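Local coordinates for putative dehydrogenase (Pseudomonas fluorescens, PDB 6UUG), which catalyses, as the oxygenase of a two-component flavin-dependent system, the oxidation of methanesulfinate in bacterial sulfur assimilation, at residues L72-R77 / Q131-N136; P249-L254 / A319-A324; N141-L146 / L190-I195; R159-K164 / L177-V182. One frame throughout, in Å; residues are numbered along the deposited sequence. Where two conformers were deposited one is given.

Contact 1: L72-R77 / Q131-N136; sequences LSIPTR and QTARQN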
loop_
_atom_site.group_PDB
_atom_site.type_symbol
_atom_site.label_atom_id
_atom_site.label_comp_id
_atom_site.label_asym_id
_atom_site.label_seq_id
_atom_site.Cartn_x
_atom_site.Cartn_y
_atom_site.Cartn_z
ATOM N N LEU A 72 -28.059 18.048 23.738
ATOM C CA LEU A 72 -28.144 18.203 22.287
ATOM C C LEU A 72 -29.063 17.159 21.660
ATOM O O LEU A 72 -29.863 17.476 20.767
ATOM C CB LEU A 72 -26.738 18.118 21.681
ATOM C CG LEU A 72 -26.600 18.313 20.170
ATOM C CD1 LEU A 72 -27.186 19.664 19.777
ATOM C CD2 LEU A 72 -25.117 18.244 19.756
ATOM N N SER A 73 -28.947 15.901 22.093
ATOM C CA SER A 73 -29.707 14.804 21.501
ATOM C C SER A 73 -31.108 14.649 22.087
ATOM O O SER A 73 -31.899 13.871 21.545
ATOM C CB SER A 73 -28.958 13.481 21.676
ATOM O OG SER A 73 -28.857 13.153 23.042
ATOM N N ILE A 74 -31.431 15.371 23.154
ATOM C CA ILE A 74 -32.730 15.211 23.817
ATOM C C ILE A 74 -33.763 16.069 23.090
ATOM O O ILE A 74 -33.482 17.240 22.800
ATOM C CB ILE A 74 -32.615 15.598 25.293
ATOM C CG1 ILE A 74 -31.687 14.607 26.014
ATOM C CG2 ILE A 74 -33.986 15.637 25.964
ATOM C CD1 ILE A 74 -31.181 15.106 27.367
ATOM N N PRO A 75 -34.935 15.527 22.748
ATOM C CA PRO A 75 -35.927 16.320 22.001
ATOM C C PRO A 75 -36.367 17.549 22.786
ATOM O O PRO A 75 -36.250 17.612 24.011
ATOM C CB PRO A 75 -37.089 15.339 21.793
ATOM C CG PRO A 75 -36.414 13.963 21.810
ATOM C CD PRO A 75 -35.349 14.119 22.889
ATOM N N THR A 76 -36.852 18.557 22.053
ATOM C CA THR A 76 -37.217 19.812 22.704
ATOM C C THR A 76 -38.401 19.626 23.644
ATOM O O THR A 76 -38.534 20.367 24.624
ATOM C CB THR A 76 -37.530 20.901 21.666
ATOM O OG1 THR A 76 -38.597 20.477 20.814
ATOM C CG2 THR A 76 -36.293 21.211 20.818
ATOM N N ARG A 77 -39.257 18.635 23.383
ATOM C CA ARG A 77 -40.398 18.421 24.268
ATOM C C ARG A 77 -40.000 17.953 25.661
ATOM O O ARG A 77 -40.851 17.948 26.557
ATOM C CB ARG A 77 -41.367 17.421 23.659
ATOM C CG ARG A 77 -40.805 16.052 23.458
ATOM C CD ARG A 77 -41.892 15.137 22.945
ATOM N NE ARG A 77 -42.906 14.923 23.968
ATOM C CZ ARG A 77 -43.881 14.026 23.876
ATOM N NH1 ARG A 77 -43.977 13.260 22.799
ATOM N NH2 ARG A 77 -44.760 13.897 24.862
ATOM N N GLN A 131 -34.727 15.367 33.377
ATOM C CA GLN A 131 -33.779 15.761 34.420
ATOM C C GLN A 131 -32.402 16.065 33.846
ATOM O O GLN A 131 -31.705 16.967 34.328
ATOM C CB GLN A 131 -33.681 14.676 35.486
ATOM C CG GLN A 131 -34.983 14.414 36.220
ATOM C CD GLN A 131 -34.863 13.254 37.185
ATOM O OE1 GLN A 131 -34.693 13.447 38.390
ATOM N NE2 GLN A 131 -34.933 12.034 36.656
ATOM N N THR A 132 -31.984 15.316 32.821
ATOM C CA THR A 132 -30.687 15.572 32.205
ATOM C C THR A 132 -30.641 16.954 31.568
ATOM O O THR A 132 -29.641 17.671 31.691
ATOM C CB THR A 132 -30.390 14.483 31.162
ATOM O OG1 THR A 132 -30.284 13.215 31.821
ATOM C CG2 THR A 132 -29.100 14.777 30.418
ATOM N N ALA A 133 -31.719 17.341 30.882
ATOM C CA ALA A 133 -31.759 18.646 30.229
ATOM C C ALA A 133 -31.848 19.775 31.249
ATOM O O ALA A 133 -31.221 20.828 31.077
ATOM C CB ALA A 133 -32.947 18.703 29.268
ATOM N N ARG A 134 -32.606 19.568 32.324
ATOM C CA ARG A 134 -32.785 20.624 33.314
ATOM C C ARG A 134 -31.526 20.823 34.153
ATOM O O ARG A 134 -31.160 21.960 34.474
ATOM C CB ARG A 134 -33.989 20.300 34.200
ATOM C CG ARG A 134 -34.180 21.213 35.403
ATOM C CD ARG A 134 -35.461 20.840 36.145
ATOM N NE ARG A 134 -35.592 19.392 36.287
ATOM C CZ ARG A 134 -35.331 18.721 37.403
ATOM N NH1 ARG A 134 -34.935 19.366 38.493
ATOM N NH2 ARG A 134 -35.473 17.405 37.431
ATOM N N GLN A 135 -30.837 19.737 34.501
ATOM C CA GLN A 135 -29.709 19.804 35.425
ATOM C C GLN A 135 -28.347 19.538 34.780
ATOM O O GLN A 135 -27.349 19.468 35.499
ATOM C CB GLN A 135 -29.931 18.822 36.576
ATOM C CG GLN A 135 -31.308 18.922 37.195
ATOM C CD GLN A 135 -31.544 17.875 38.255
ATOM O OE1 GLN A 135 -32.642 17.324 38.365
ATOM N NE2 GLN A 135 -30.515 17.591 39.048
ATOM N N ASN A 136 -28.280 19.403 33.455
ATOM C CA ASN A 136 -27.031 19.121 32.733
ATOM C C ASN A 136 -26.257 17.957 33.358
ATOM O O ASN A 136 -25.054 18.048 33.608
ATOM C CB ASN A 136 -26.143 20.363 32.635
ATOM C CG ASN A 136 -26.723 21.418 31.721
ATOM O OD1 ASN A 136 -26.787 21.239 30.504
ATOM N ND2 ASN A 136 -27.138 22.530 32.301
#
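I74 meets T132 and A133 through a single methyl group, the CD1 at the end of the isoleucine. The apolar contact is closest at T132, where I74 CD1 lies 3.7 Å from the methyl CG2 of T132. The two side chains cross at a slant, and the neighbouring T132 CB is 3.9 Å from the same I74 CD1. A133 adds a wider approach, 4.4 Å from its CB to I74 CD1. A small residue suits that place, because the loop of 72-77 passes beside the last turn of helix 122-135. F129 of that helix and L113 of helix 100-119 also touch I74.

The polar interactions lie within or beyond the two segments. T132 holds OG1 beside its own backbone N (chi1 -64°), which sets CG2 anti to that N and places it against I74 CD1. OG1 gives a hydrogen bond to W128 O, one turn back, and receives one from W139 NE1. Backbone bonds join I74 to G82, and Q135 N to Q131 O at 2.9 Å; N136, with positive phi, then leaves the helix.

Threonine thus faces two ways: its hydroxyl is satisfied by the helix and a tryptophan, while its methyl meets the loop through van der Waals contact alone.

Contact 2: P249-L254 / A319-A324; sequences PLIAQL and ALLDEA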
loop_
_atom_site.group_PDB
_atom_site.type_symbol
_atom_site.label_atom_id
_atom_site.label_comp_id
_atom_site.label_asym_id
_atom_site.label_seq_id
_atom_site.Cartn_x
_atom_site.Cartn_y
_atom_site.Cartn_z
ATOM N N PRO A 249 -25.907 -0.404 19.010
ATOM C CA PRO A 249 -24.494 -0.620 18.651
ATOM C C PRO A 249 -24.070 0.164 17.420
ATOM O O PRO A 249 -22.890 0.519 17.306
ATOM C CB PRO A 249 -24.416 -2.137 18.414
ATOM C CG PRO A 249 -25.822 -2.542 18.072
ATOM C CD PRO A 249 -26.691 -1.651 18.911
ATOM N N LEU A 250 -24.998 0.449 16.507
ATOM C CA LEU A 250 -24.655 1.203 15.308
ATOM C C LEU A 250 -24.371 2.664 15.644
ATOM O O LEU A 250 -23.478 3.280 15.047
ATOM C CB LEU A 250 -25.775 1.068 14.271
ATOM C CG LEU A 250 -26.146 -0.363 13.864
ATOM C CD1 LEU A 250 -27.145 -0.358 12.716
ATOM C CD2 LEU A 250 -24.874 -1.123 13.451
ATOM N N ILE A 251 -25.130 3.237 16.585
ATOM C CA ILE A 251 -24.817 4.574 17.078
ATOM C C ILE A 251 -23.426 4.593 17.711
ATOM O O ILE A 251 -22.634 5.511 17.479
ATOM C CB ILE A 251 -25.904 5.047 18.061
ATOM C CG1 ILE A 251 -27.217 5.279 17.301
ATOM C CG2 ILE A 251 -25.463 6.328 18.792
ATOM C CD1 ILE A 251 -28.443 5.343 18.231
ATOM N N ALA A 252 -23.102 3.576 18.509
ATOM C CA ALA A 252 -21.758 3.493 19.086
ATOM C C ALA A 252 -20.684 3.439 18.000
ATOM O O ALA A 252 -19.704 4.191 18.051
ATOM C CB ALA A 252 -21.656 2.276 20.011
ATOM N N GLN A 253 -20.858 2.555 17.008
ATOM C CA GLN A 253 -19.884 2.430 15.923
ATOM C C GLN A 253 -19.740 3.727 15.140
ATOM O O GLN A 253 -18.621 4.130 14.804
ATOM C CB GLN A 253 -20.294 1.300 14.980
ATOM C CG GLN A 253 -20.200 -0.081 15.616
ATOM C CD GLN A 253 -18.759 -0.541 15.757
ATOM O OE1 GLN A 253 -17.987 -0.469 14.801
ATOM N NE2 GLN A 253 -18.382 -0.994 16.960
ATOM N N LEU A 254 -20.857 4.388 14.824
ATOM C CA LEU A 254 -20.766 5.635 14.070
ATOM C C LEU A 254 -20.227 6.784 14.925
ATOM O O LEU A 254 -19.645 7.731 14.379
ATOM C CB LEU A 254 -22.146 5.975 13.463
ATOM C CG LEU A 254 -22.167 7.094 12.412
ATOM C CD1 LEU A 254 -21.165 6.823 11.314
ATOM C CD2 LEU A 254 -23.570 7.252 11.806
ATOM N N ALA A 319 -26.551 10.275 7.480
ATOM C CA ALA A 319 -27.881 10.516 6.911
ATOM C C ALA A 319 -28.760 9.273 7.009
ATOM O O ALA A 319 -29.954 9.367 7.333
ATOM C CB ALA A 319 -27.753 10.972 5.458
ATOM N N LEU A 320 -28.197 8.100 6.715
ATOM C CA LEU A 320 -28.966 6.867 6.832
ATOM C C LEU A 320 -29.383 6.610 8.272
ATOM O O LEU A 320 -30.470 6.071 8.507
ATOM C CB LEU A 320 -28.168 5.673 6.294
ATOM C CG LEU A 320 -27.896 5.625 4.789
ATOM C CD1 LEU A 320 -26.942 4.484 4.470
ATOM C CD2 LEU A 320 -29.205 5.426 4.041
ATOM N N LEU A 321 -28.539 6.976 9.254
ATOM C CA LEU A 321 -28.954 6.825 10.644
ATOM C C LEU A 321 -30.136 7.744 10.958
ATOM O O LEU A 321 -31.107 7.316 11.601
ATOM C CB LEU A 321 -27.781 7.115 11.592
ATOM C CG LEU A 321 -28.094 7.201 13.087
ATOM C CD1 LEU A 321 -28.804 5.924 13.549
ATOM C CD2 LEU A 321 -26.813 7.460 13.921
ATOM N N ASP A 322 -30.071 9.004 10.512
ATOM C CA ASP A 322 -31.215 9.910 10.668
ATOM C C ASP A 322 -32.492 9.259 10.154
ATOM O O ASP A 322 -33.527 9.259 10.839
ATOM C CB ASP A 322 -30.975 11.228 9.914
ATOM C CG ASP A 322 -30.017 12.171 10.626
ATOM O OD1 ASP A 322 -29.614 11.889 11.771
ATOM O OD2 ASP A 322 -29.671 13.224 10.017
ATOM N N GLU A 323 -32.434 8.696 8.940
ATOM C CA GLU A 323 -33.628 8.131 8.310
ATOM C C GLU A 323 -34.115 6.895 9.060
ATOM O O GLU A 323 -35.324 6.721 9.259
ATOM C CB GLU A 323 -33.343 7.814 6.832
ATOM C CG GLU A 323 -33.091 9.073 5.990
ATOM C CD GLU A 323 -32.491 8.817 4.602
ATOM O OE1 GLU A 323 -32.273 7.642 4.215
ATOM O OE2 GLU A 323 -32.230 9.815 3.892
ATOM N N ALA A 324 -33.190 6.048 9.527
ATOM C CA ALA A 324 -33.588 4.866 10.289
ATOM C C ALA A 324 -34.206 5.247 11.630
ATOM O O ALA A 324 -35.231 4.680 12.031
ATOM C CB ALA A 324 -32.376 3.942 10.511
#
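L321 carries its CG anti to the backbone N (chi1 171°), which sets its methyls against I251 and L254. L254 has the same extended choice (chi1 -168°), whereas I251 keeps CG1 beside its backbone N. Both methyls of L321 are used. CD2 does most of the work, lying 3.9 Å from L254 CD2 and 4.0 Å from I251 CG1, and CD1 adds a contact of 4.1 Å to I251 CG1. L321 and I251 cross at about a right angle; L321 and L254 lie alongside one another, pointing opposite ways. I251 and L254 are three residues apart on their helix and so present neighbouring apolar groups, between which a forked leucine fits well.

The contact is wholly apolar and buried. W85 touches both I251 and L321, L89 touches L254, and L111 and A114 of helix 100-119 lie against I251. On the flank of helix 294-327, D322 turns its carboxylate to a hydrogen bond with S86 OG.

Helices 247-277 and 294-327 run antiparallel here, an arrangement belonging to the C-terminal helical bundle of the acyl-CoA dehydrogenase fold, met at this point by helices 85-96 and 100-119.

Contact 3: N141-L146 / L190-I195; sequences NALNPL and LLIAAI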
loop_
_atom_site.group_PDB
_atom_site.type_symbol
_atom_site.label_atom_id
_atom_site.label_comp_id
_atom_site.label_asym_id
_atom_site.label_seq_id
_atom_site.Cartn_x
_atom_site.Cartn_y
_atom_site.Cartn_z
ATOM N N ASN A 141 -20.101 5.704 31.199
ATOM C CA ASN A 141 -20.207 4.333 30.719
ATOM C C ASN A 141 -19.626 3.362 31.735
ATOM O O ASN A 141 -18.514 3.567 32.231
ATOM C CB ASN A 141 -19.471 4.150 29.393
ATOM C CG ASN A 141 -19.411 2.697 28.967
ATOM O OD1 ASN A 141 -20.437 2.071 28.731
ATOM N ND2 ASN A 141 -18.200 2.148 28.874
ATOM N N ALA A 142 -20.377 2.303 32.023
ATOM C CA ALA A 142 -19.905 1.159 32.795
ATOM C C ALA A 142 -20.457 -0.124 32.199
ATOM O O ALA A 142 -20.733 -1.089 32.920
ATOM C CB ALA A 142 -20.297 1.275 34.271
ATOM N N LEU A 143 -20.656 -0.132 30.885
ATOM C CA LEU A 143 -21.221 -1.260 30.161
ATOM C C LEU A 143 -20.094 -1.912 29.375
ATOM O O LEU A 143 -19.496 -1.276 28.502
ATOM C CB LEU A 143 -22.360 -0.797 29.247
ATOM C CG LEU A 143 -22.834 -1.661 28.069
ATOM C CD1 LEU A 143 -23.287 -3.027 28.526
ATOM C CD2 LEU A 143 -23.953 -0.968 27.302
ATOM N N ASN A 144 -19.779 -3.159 29.714
ATOM C CA ASN A 144 -18.748 -3.923 29.018
ATOM C C ASN A 144 -19.294 -5.331 28.843
ATOM O O ASN A 144 -19.254 -6.141 29.784
ATOM C CB ASN A 144 -17.424 -3.929 29.781
ATOM C CG ASN A 144 -16.242 -4.343 28.910
ATOM O OD1 ASN A 144 -16.413 -4.871 27.809
ATOM N ND2 ASN A 144 -15.033 -4.107 29.408
ATOM N N PRO A 145 -19.838 -5.653 27.668
ATOM C CA PRO A 145 -20.348 -7.016 27.444
ATOM C C PRO A 145 -19.272 -8.084 27.520
ATOM O O PRO A 145 -19.594 -9.251 27.777
ATOM C CB PRO A 145 -20.961 -6.934 26.038
ATOM C CG PRO A 145 -20.245 -5.791 25.379
ATOM C CD PRO A 145 -19.986 -4.798 26.477
ATOM N N LEU A 146 -18.006 -7.725 27.310
ATOM C CA LEU A 146 -16.898 -8.666 27.364
ATOM C C LEU A 146 -16.196 -8.661 28.718
ATOM O O LEU A 146 -15.024 -9.045 28.806
ATOM C CB LEU A 146 -15.899 -8.363 26.245
ATOM C CG LEU A 146 -16.488 -8.312 24.832
ATOM C CD1 LEU A 146 -15.405 -8.006 23.813
ATOM C CD2 LEU A 146 -17.201 -9.612 24.490
ATOM N N LEU A 190 -27.120 -10.948 30.063
ATOM C CA LEU A 190 -26.682 -9.599 30.392
ATOM C C LEU A 190 -27.868 -8.736 30.808
ATOM O O LEU A 190 -28.930 -8.769 30.182
ATOM C CB LEU A 190 -25.964 -8.965 29.198
ATOM C CG LEU A 190 -25.235 -7.644 29.464
ATOM C CD1 LEU A 190 -24.117 -7.842 30.480
ATOM C CD2 LEU A 190 -24.688 -7.050 28.169
ATOM N N LEU A 191 -27.678 -7.960 31.873
ATOM C CA LEU A 191 -28.694 -7.053 32.396
ATOM C C LEU A 191 -28.103 -5.650 32.468
ATOM O O LEU A 191 -26.995 -5.470 32.978
ATOM C CB LEU A 191 -29.164 -7.513 33.782
ATOM C CG LEU A 191 -30.143 -6.613 34.520
ATOM C CD1 LEU A 191 -31.482 -6.613 33.806
ATOM C CD2 LEU A 191 -30.297 -7.072 35.963
ATOM N N ILE A 192 -28.837 -4.659 31.950
ATOM C CA ILE A 192 -28.372 -3.277 31.878
ATOM C C ILE A 192 -29.230 -2.415 32.799
ATOM O O ILE A 192 -30.454 -2.565 32.833
ATOM C CB ILE A 192 -28.441 -2.733 30.437
ATOM C CG1 ILE A 192 -27.973 -3.781 29.414
ATOM C CG2 ILE A 192 -27.636 -1.448 30.331
ATOM C CD1 ILE A 192 -26.540 -4.153 29.537
ATOM N N ALA A 193 -28.591 -1.502 33.527
ATOM C CA ALA A 193 -29.305 -0.588 34.413
ATOM C C ALA A 193 -28.719 0.813 34.292
ATOM O O ALA A 193 -27.543 0.980 33.974
ATOM C CB ALA A 193 -29.233 -1.057 35.876
ATOM N N ALA A 194 -29.551 1.822 34.554
ATOM C CA ALA A 194 -29.113 3.209 34.661
ATOM C C ALA A 194 -29.186 3.624 36.126
ATOM O O ALA A 194 -30.269 3.611 36.716
ATOM C CB ALA A 194 -29.978 4.133 33.806
ATOM N N ILE A 195 -28.051 3.989 36.712
ATOM C CA ILE A 195 -28.015 4.260 38.150
ATOM C C ILE A 195 -27.123 5.460 38.425
ATOM O O ILE A 195 -26.224 5.784 37.634
ATOM C CB ILE A 195 -27.524 3.035 38.955
ATOM C CG1 ILE A 195 -26.125 2.611 38.521
ATOM C CG2 ILE A 195 -28.502 1.868 38.829
ATOM C CD1 ILE A 195 -25.620 1.386 39.268
#
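L143 and I192 form the tight part of this contact, their CD1 methyls 3.6 Å apart and their side chains crossing at about a right angle. L143 points its CB at strand 189-196 and carries CG anti to the backbone N (chi1 161°), which places CD1 of L143 against CD1 of I192. I192 does not aim its CB at the partner; its torsions bend the CD1 end inward instead, with chi1 at -41°. Both residues are buried, and branched aliphatic chains suit a place where only methyls meet.

The backbone of L143 is steadied just beforehand. N141 OD1 accepts from L143 N at 3.1 Å with an N-H...O angle of 157°, an Asx turn in which the donor stands above the carbonyl plane. The asparagine thus turns the chain as strand 139-142 ends.

Toward solvent the contact opens out. L190 CD2 lies 4.3 Å from L143 CD1 and also 4.3 Å from P145 CB, so one leucine methyl meets both the buried leucine and the proline ring. P145 and L190 are partly exposed, and F413 also lies against L190. Beyond them L146, whose N makes a weak hydrogen bond of 3.3 Å to N144 OD1, packs on H283 of the second subunit.

Strand 176-183 runs between the two outer strands of this three-stranded sheet. Its S180 touches L143, L190 and I192, so these side chains meet over its face, while N141 turns to F108 and M112 of helix 100-119.

Contact 4: R159-K164 / L177-V182; sequences REFSGK and LIASAV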
loop_
_atom_site.group_PDB
_atom_site.type_symbol
_atom_site.label_atom_id
_atom_site.label_comp_id
_atom_site.label_asym_id
_atom_site.label_seq_id
_atom_site.Cartn_x
_atom_site.Cartn_y
_atom_site.Cartn_z
ATOM N N ARG A 159 -32.426 -5.875 43.457
ATOM C CA ARG A 159 -31.262 -6.610 42.990
ATOM C C ARG A 159 -29.990 -5.869 43.385
ATOM O O ARG A 159 -30.017 -4.696 43.767
ATOM C CB ARG A 159 -31.325 -6.820 41.475
ATOM C CG ARG A 159 -32.607 -7.488 41.027
ATOM C CD ARG A 159 -32.741 -7.439 39.524
ATOM N NE ARG A 159 -34.114 -7.666 39.094
ATOM C CZ ARG A 159 -34.485 -8.621 38.252
ATOM N NH1 ARG A 159 -35.764 -8.746 37.917
ATOM N NH2 ARG A 159 -33.580 -9.444 37.738
ATOM N N GLU A 160 -28.859 -6.564 43.292
ATOM C CA GLU A 160 -27.579 -5.975 43.659
ATOM C C GLU A 160 -26.517 -6.388 42.653
ATOM O O GLU A 160 -26.389 -7.575 42.332
ATOM C CB GLU A 160 -27.159 -6.393 45.075
ATOM C CG GLU A 160 -27.910 -5.655 46.169
ATOM C CD GLU A 160 -27.518 -6.098 47.569
ATOM O OE1 GLU A 160 -26.534 -6.856 47.717
ATOM O OE2 GLU A 160 -28.207 -5.684 48.523
ATOM N N PHE A 161 -25.760 -5.407 42.160
ATOM C CA PHE A 161 -24.602 -5.670 41.312
ATOM C C PHE A 161 -23.361 -5.754 42.192
ATOM O O PHE A 161 -23.148 -4.891 43.050
ATOM C CB PHE A 161 -24.397 -4.574 40.258
ATOM C CG PHE A 161 -25.453 -4.524 39.173
ATOM C CD1 PHE A 161 -26.603 -5.298 39.238
ATOM C CD2 PHE A 161 -25.283 -3.683 38.079
ATOM C CE1 PHE A 161 -27.562 -5.228 38.240
ATOM C CE2 PHE A 161 -26.237 -3.614 37.076
ATOM C CZ PHE A 161 -27.376 -4.387 37.156
ATOM N N SER A 162 -22.546 -6.785 41.973
ATOM C CA SER A 162 -21.299 -6.971 42.704
ATOM C C SER A 162 -20.231 -7.500 41.759
ATOM O O SER A 162 -20.495 -8.400 40.960
ATOM C CB SER A 162 -21.469 -7.946 43.882
ATOM O OG SER A 162 -22.349 -7.426 44.861
ATOM N N GLY A 163 -19.032 -6.943 41.853
ATOM C CA GLY A 163 -17.922 -7.390 41.044
ATOM C C GLY A 163 -17.112 -6.209 40.560
ATOM O O GLY A 163 -17.267 -5.083 41.030
ATOM N N LYS A 164 -16.228 -6.471 39.605
ATOM C CA LYS A 164 -15.348 -5.442 39.073
ATOM C C LYS A 164 -15.620 -5.235 37.589
ATOM O O LYS A 164 -16.146 -6.121 36.908
ATOM C CB LYS A 164 -13.875 -5.806 39.307
ATOM C CG LYS A 164 -13.504 -5.854 40.782
ATOM C CD LYS A 164 -12.040 -6.190 40.992
ATOM C CE LYS A 164 -11.686 -6.159 42.475
ATOM N NZ LYS A 164 -11.935 -4.820 43.087
ATOM N N LEU A 177 -24.703 6.603 35.361
ATOM C CA LEU A 177 -23.943 5.540 34.714
ATOM C C LEU A 177 -24.892 4.528 34.098
ATOM O O LEU A 177 -25.960 4.237 34.642
ATOM C CB LEU A 177 -23.035 4.777 35.691
ATOM C CG LEU A 177 -21.928 5.467 36.455
ATOM C CD1 LEU A 177 -21.314 4.455 37.400
ATOM C CD2 LEU A 177 -20.893 5.992 35.478
ATOM N N ILE A 178 -24.487 3.987 32.960
ATOM C CA ILE A 178 -25.088 2.784 32.407
ATOM C C ILE A 178 -24.175 1.629 32.806
ATOM O O ILE A 178 -23.029 1.558 32.359
ATOM C CB ILE A 178 -25.237 2.869 30.884
ATOM C CG1 ILE A 178 -26.089 4.082 30.480
ATOM C CG2 ILE A 178 -25.807 1.572 30.345
ATOM C CD1 ILE A 178 -27.571 3.845 30.577
ATOM N N ALA A 179 -24.671 0.720 33.641
ATOM C CA ALA A 179 -23.871 -0.388 34.154
ATOM C C ALA A 179 -24.489 -1.710 33.731
ATOM O O ALA A 179 -25.714 -1.847 33.687
ATOM C CB ALA A 179 -23.765 -0.334 35.690
ATOM N N SER A 180 -23.643 -2.694 33.433
ATOM C CA SER A 180 -24.121 -4.023 33.087
ATOM C C SER A 180 -23.666 -5.044 34.124
ATOM O O SER A 180 -22.668 -4.858 34.826
ATOM C CB SER A 180 -23.634 -4.456 31.703
ATOM O OG SER A 180 -22.225 -4.379 31.614
ATOM N N ALA A 181 -24.418 -6.141 34.191
ATOM C CA ALA A 181 -24.098 -7.270 35.051
ATOM C C ALA A 181 -24.672 -8.520 34.407
ATOM O O ALA A 181 -25.587 -8.446 33.587
ATOM C CB ALA A 181 -24.658 -7.085 36.468
ATOM N N VAL A 182 -24.123 -9.677 34.774
ATOM C CA VAL A 182 -24.599 -10.954 34.255
ATOM C C VAL A 182 -25.462 -11.624 35.316
ATOM O O VAL A 182 -25.077 -11.704 36.489
ATOM C CB VAL A 182 -23.431 -11.862 33.816
ATOM C CG1 VAL A 182 -22.739 -11.278 32.590
ATOM C CG2 VAL A 182 -22.421 -12.039 34.928
#
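E160 OE2 is gripped twice, by a salt bridge from R225 NH2 and a hydrogen bond from W158 NE1, next in the chain to F161, whose ring meets A181. This is the packing of one beta-sheet across another in the beta domain of the acyl-CoA dehydrogenase fold; strands 159-162 and 177-182 cross at 93°, with 7.8 Å between their axes at closest approach.

The main interaction is CH-pi. A181 CB sits 3.6 Å from the centroid of the F161 ring, almost exactly over its centre, and all six ring carbons are nearly equidistant from it. F161 has CG beside its backbone N (chi1 -69°), and a chi2 of 8° brings the ring plane close to the CA-CB bond, turning one face to A181. Alanine suits this position because its short methyl brings the strand down onto the ring. A179 adds an apolar contact, its CB 4.3 Å from F161 CE2. V152, L191, F223 and V228 touch F161 as well. A serine replacing F161 would probably open a gap between the sheets and leave the A181 methyl without the ring it rests on.

The charged groups lie off the interface. At G163 the chain turns a corner with backbone angles that would press a CB against the preceding carbonyl O, hence glycine. Of the polar atoms within the interface, S180 O is buried with no partner in the model, whereas A181 O makes a probable hydrogen bond to L191 N of the next strand. At the ring's edge, in its plane, A179 O lies 3.9 Å from F161 CE2.

Contacts 3 and 4 belong together: their centres are 7 Å apart, and both use the three-stranded sheet. Contact 3 joins the loop leaving one outer strand to the other outer strand, over the middle one, while contact 4 sets that middle strand, 176-183, against a second sheet. Contact 1 lays a loop on a helix end and contact 2 packs helix on helix; their centres are about 20 Å apart, and they share helices 85-96 and 100-119 as neighbours. Contact 2 lies nearest the chain's centre and is purely aliphatic; contact 1 is buried too but small, relying on one isoleucine methyl. Contact 4 is buried and centred on an aromatic face. Contact 3 grades most plainly, with P145 and L190 partly exposed, and it alone reaches another subunit.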